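Local coordinates for saframycin Mx1 synthetase B (PDB 3KXW), which is an AMP-binding enzyme of the ANL superfamily and holds 5'-o-[(s)-(dodecanoyloxy)(hydroxy)phosphoryl]adenosine in a ligand pocket, at residues P97-K102 with I126-A131; K106-V111 with K139-P144. One frame throughout, in Å; residues are numbered along the deposited sequence.

How the interactions relate
From the N terminus, the chain leaves strand 91-95 through the proline loop of interaction 1 and enters helix 101-114, whose middle carries the first half of interaction 2. It then runs through strand 118-121 into helix 123-129, where F129 returns to the prolines and interaction 1 closes the first loop. Beyond a gap in the model at 132-136, the hairpin 139-144 packs against the helix and closes the second. The four segments alternate, so the two loops cross. The contact centres lie about 10 Å apart, and F140 of interaction 2 touches both P98 and F129. They tie the loop before helix 101-114 to helix 123-129, and helix 101-114 to the hairpin edging the mixed sheet.

Interaction 1 (P97-K102 with I126-A131); sequences PPAQEK and IKKFTA
The ring of F129 is sandwiched between a proline from across the contact and the lysine that precedes it in its own helix. P98 CD stands over the ring centre at 3.8 Å from the centroid of F129, 13° off the ring normal, in a CH-pi contact; P98 and F129 meet tip to tip. On the opposite face, CG of K128 lies 3.8 Å above the plane, also over the centre. The F129 side chain reaches the loop because chi1 (-62°) sets CG opposite the carbonyl carbon. P98 also offers its backbone, its O lying 3.4 Å from F129 CE2, while P97 comes in obliquely, its CB 4.2 Å from F129 CE1. P98 is the centre of an inverse gamma turn, closed by a weak bond from A99 N to P97 O. The aliphatic chain of K128 is extended throughout, and its NZ ends 4.3 Å from CB of A99, at the exposed margin of the contact. H125 meets the F129 ring edge-to-face. Q100 then takes the N-cap position of helix 101-114. The arrangement belongs to the alpha/beta architecture of an AMP-binding enzyme, where the loops and helices that follow the C-terminal ends of parallel strands, here 91-95 and 118-121, pack against one another.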
# COMPACT_ATOMS: atom_id res chain seq x y z
N PRO A 97 -10.36 1.86 10.19
CA PRO A 97 -11.09 1.99 11.45
C PRO A 97 -10.09 2.19 12.61
O PRO A 97 -9.07 1.50 12.65
CB PRO A 97 -11.83 0.65 11.56
CG PRO A 97 -12.08 0.29 10.14
CD PRO A 97 -10.84 0.72 9.38
N PRO A 98 -10.37 3.17 13.50
CA PRO A 98 -9.42 3.59 14.55
C PRO A 98 -9.46 2.64 15.74
O PRO A 98 -9.86 3.02 16.84
CB PRO A 98 -9.93 4.98 14.94
CG PRO A 98 -11.41 4.96 14.63
CD PRO A 98 -11.61 3.96 13.49
N ALA A 99 -9.05 1.40 15.50
CA ALA A 99 -9.23 0.32 16.46
C ALA A 99 -8.28 0.40 17.65
O ALA A 99 -8.56 -0.14 18.72
CB ALA A 99 -9.11 -1.03 15.78
N GLN A 100 -7.16 1.09 17.47
CA GLN A 100 -6.19 1.22 18.55
C GLN A 100 -5.65 2.64 18.63
O GLN A 100 -6.00 3.52 17.82
CB GLN A 100 -5.04 0.20 18.40
CG GLN A 100 -5.45 -1.29 18.40
CD GLN A 100 -5.92 -1.80 19.75
OE1 GLN A 100 -5.62 -1.21 20.79
NE2 GLN A 100 -6.65 -2.91 19.75
N GLU A 101 -4.80 2.87 19.61
CA GLU A 101 -4.43 4.24 19.96
C GLU A 101 -3.90 5.06 18.79
O GLU A 101 -4.39 6.16 18.51
CB GLU A 101 -3.41 4.22 21.11
CG GLU A 101 -4.05 4.12 22.48
CD GLU A 101 -4.38 2.69 22.90
OE1 GLU A 101 -4.23 1.75 22.07
OE2 GLU A 101 -4.81 2.53 24.08
N LYS A 102 -2.89 4.51 18.11
CA LYS A 102 -2.23 5.23 17.02
C LYS A 102 -3.17 5.39 15.82
O LYS A 102 -3.19 6.45 15.18
CB LYS A 102 -0.92 4.55 16.61
CG LYS A 102 -0.03 5.39 15.68
CD LYS A 102 0.32 6.73 16.31
CE LYS A 102 0.59 7.80 15.25
NZ LYS A 102 -0.68 8.25 14.56
N ILE A 126 -20.85 2.52 14.25
CA ILE A 126 -21.40 3.68 14.91
C ILE A 126 -21.55 3.37 16.41
O ILE A 126 -21.39 4.24 17.25
CB ILE A 126 -22.72 4.24 14.29
CG1 ILE A 126 -23.89 4.05 15.23
CG2 ILE A 126 -22.99 3.72 12.89
CD1 ILE A 126 -24.29 5.32 15.84
N LYS A 127 -21.81 2.10 16.74
CA LYS A 127 -21.84 1.70 18.14
C LYS A 127 -20.45 1.68 18.78
O LYS A 127 -20.26 2.17 19.89
CB LYS A 127 -22.55 0.36 18.31
CG LYS A 127 -23.98 0.52 18.75
CD LYS A 127 -24.95 -0.23 17.85
CE LYS A 127 -26.32 0.43 17.94
NZ LYS A 127 -26.18 1.93 17.87
N LYS A 128 -19.48 1.13 18.07
CA LYS A 128 -18.14 1.01 18.60
C LYS A 128 -17.39 2.34 18.66
O LYS A 128 -16.63 2.58 19.59
CB LYS A 128 -17.32 0.00 17.79
CG LYS A 128 -15.89 -0.09 18.23
CD LYS A 128 -15.11 -1.16 17.50
CE LYS A 128 -13.66 -1.18 18.01
NZ LYS A 128 -12.87 -2.31 17.45
N PHE A 129 -17.60 3.21 17.67
CA PHE A 129 -16.79 4.43 17.60
C PHE A 129 -17.49 5.74 17.93
O PHE A 129 -16.84 6.78 17.98
CB PHE A 129 -16.08 4.55 16.24
CG PHE A 129 -15.12 3.43 15.98
CD1 PHE A 129 -15.33 2.56 14.93
CD2 PHE A 129 -14.03 3.24 16.80
CE1 PHE A 129 -14.45 1.52 14.70
CE2 PHE A 129 -13.15 2.20 16.57
CZ PHE A 129 -13.36 1.35 15.52
N THR A 130 -18.80 5.71 18.15
CA THR A 130 -19.46 6.95 18.55
C THR A 130 -20.15 6.81 19.91
O THR A 130 -20.07 5.75 20.54
CB THR A 130 -20.44 7.46 17.49
OG1 THR A 130 -21.63 6.66 17.49
CG2 THR A 130 -19.80 7.43 16.11
N ALA A 131 -20.82 7.88 20.35
CA ALA A 131 -21.40 7.93 21.70
C ALA A 131 -22.44 6.83 21.93
O ALA A 131 -23.28 6.57 21.06
CB ALA A 131 -21.99 9.31 21.99

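Interaction 2 (K106-V111 with K139-P144)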
# COMPACT_ATOMS: atom_id res chain seq x y z
N LYS A 106 -4.24 9.00 14.25
CA LYS A 106 -4.16 9.28 12.82
C LYS A 106 -5.52 9.76 12.30
O LYS A 106 -5.59 10.74 11.55
CB LYS A 106 -3.67 8.03 12.06
CG LYS A 106 -3.84 8.13 10.54
CD LYS A 106 -2.76 7.39 9.78
CE LYS A 106 -2.94 5.90 9.81
NZ LYS A 106 -2.07 5.28 8.77
N ALA A 107 -6.59 9.08 12.70
CA ALA A 107 -7.93 9.50 12.29
C ALA A 107 -8.23 10.93 12.74
O ALA A 107 -8.75 11.72 11.97
CB ALA A 107 -8.99 8.52 12.83
N GLN A 108 -7.91 11.27 13.98
CA GLN A 108 -8.16 12.62 14.45
C GLN A 108 -7.37 13.66 13.65
O GLN A 108 -7.86 14.76 13.36
CB GLN A 108 -7.82 12.75 15.95
CG GLN A 108 -7.84 14.20 16.43
CD GLN A 108 -9.25 14.77 16.45
OE1 GLN A 108 -9.61 15.63 15.64
NE2 GLN A 108 -10.06 14.26 17.36
N ARG A 109 -6.12 13.35 13.32
CA ARG A 109 -5.32 14.30 12.54
C ARG A 109 -5.89 14.46 11.14
O ARG A 109 -5.84 15.54 10.57
CB ARG A 109 -3.84 13.89 12.48
CG ARG A 109 -3.12 13.97 13.82
CD ARG A 109 -1.77 13.24 13.77
NE ARG A 109 -1.29 13.03 15.14
CZ ARG A 109 -0.70 13.99 15.85
NH1 ARG A 109 -0.49 15.18 15.31
NH2 ARG A 109 -0.31 13.75 17.10
N ILE A 110 -6.45 13.39 10.58
CA ILE A 110 -7.06 13.45 9.26
C ILE A 110 -8.37 14.25 9.29
O ILE A 110 -8.64 15.07 8.41
CB ILE A 110 -7.24 12.04 8.68
CG1 ILE A 110 -5.89 11.51 8.20
CG2 ILE A 110 -8.25 12.04 7.53
CD1 ILE A 110 -5.91 10.06 7.73
N VAL A 111 -9.16 14.04 10.33
CA VAL A 111 -10.35 14.86 10.50
C VAL A 111 -10.03 16.35 10.62
O VAL A 111 -10.68 17.18 10.02
CB VAL A 111 -11.22 14.37 11.69
CG1 VAL A 111 -12.35 15.40 12.03
CG2 VAL A 111 -11.81 13.01 11.37
N LYS A 139 -22.18 11.06 16.33
CA LYS A 139 -21.02 11.79 15.83
C LYS A 139 -19.73 11.04 16.10
O LYS A 139 -19.57 10.40 17.14
CB LYS A 139 -20.97 13.19 16.45
CG LYS A 139 -22.12 14.07 16.02
CD LYS A 139 -22.06 15.44 16.66
CE LYS A 139 -23.30 16.24 16.28
NZ LYS A 139 -22.91 17.66 16.01
N PHE A 140 -18.81 11.07 15.13
CA PHE A 140 -17.47 10.53 15.33
C PHE A 140 -16.48 11.69 15.29
O PHE A 140 -16.40 12.41 14.30
CB PHE A 140 -17.14 9.50 14.24
CG PHE A 140 -15.68 9.09 14.22
CD1 PHE A 140 -15.14 8.35 15.26
CD2 PHE A 140 -14.86 9.46 13.16
CE1 PHE A 140 -13.81 7.97 15.25
CE2 PHE A 140 -13.51 9.10 13.14
CZ PHE A 140 -12.99 8.35 14.18
N LEU A 141 -15.73 11.89 16.37
CA LEU A 141 -14.86 13.05 16.48
C LEU A 141 -15.55 14.31 15.95
O LEU A 141 -15.00 15.03 15.11
CB LEU A 141 -13.54 12.79 15.75
CG LEU A 141 -12.75 11.52 16.08
CD1 LEU A 141 -11.50 11.46 15.21
CD2 LEU A 141 -12.36 11.44 17.58
N LYS A 142 -16.76 14.54 16.44
CA LYS A 142 -17.58 15.71 16.14
C LYS A 142 -18.16 15.77 14.74
O LYS A 142 -18.78 16.76 14.38
CB LYS A 142 -16.84 17.03 16.41
CG LYS A 142 -16.15 17.08 17.75
CD LYS A 142 -15.50 18.44 17.95
CE LYS A 142 -14.54 18.42 19.12
NZ LYS A 142 -13.93 19.76 19.35
N ILE A 143 -17.96 14.73 13.94
CA ILE A 143 -18.51 14.72 12.58
C ILE A 143 -19.79 13.91 12.56
O ILE A 143 -19.80 12.77 13.02
CB ILE A 143 -17.54 14.06 11.57
CG1 ILE A 143 -16.11 14.58 11.73
CG2 ILE A 143 -18.06 14.29 10.15
CD1 ILE A 143 -16.02 16.10 11.63
N PRO A 144 -20.87 14.47 12.02
CA PRO A 144 -22.11 13.69 11.96
C PRO A 144 -21.89 12.38 11.21
O PRO A 144 -21.29 12.37 10.13
CB PRO A 144 -23.06 14.60 11.17
CG PRO A 144 -22.58 15.99 11.45
CD PRO A 144 -21.07 15.87 11.59
O HOH W 1 -12.66 16.48 15.55
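The F140 ring carries CG of L141 on one face, 3.6 Å above the plane and over its centre, and meets A107 at its edge, where CB of A107 lies near the ring plane and 4.2 Å from F140 CZ. The leucine that covers the ring is also the residue that touches most of the helix. Its CD1 presses against the helix backbone, 3.6 Å from Q108 CA, and lies 4.2 Å from CG2 of V111. Its other methyl meets the flat amide end of Q108, with L141 CD2 3.6 Å from Q108 NE2. The glutamine gets there by a bend at chi2 (69°), which brings its CD round toward the hairpin although CB starts off to the side. The same amide is linked to the turn through a water, which donates to OE1 of Q108 at 3.2 Å and to O of L141 at 2.8 Å; this is the polar connection between helix and hairpin at the more open margin of the contact. On the other flank, V111 and I143 meet tip to tip, V111 CG1 approaching I143 CD1 to 3.8 Å. A107, Q108 and V111, adjacent or about one helical turn apart, present the same side of the helix to the hairpin. Within the sheet, L69 touches both F140 and V111, and V119 touches I143. A type I' turn from F140 to I143, with L141 and K142 both at positive phi, puts L141 at the bend, and two backbone bonds between F140 and I143 close it. The arrangement is that of a beta hairpin with a two-residue type I' loop at the border of a mixed sheet, packed against the helix of the beta-alpha-beta crossover from strand 91-95 to strand 118-121.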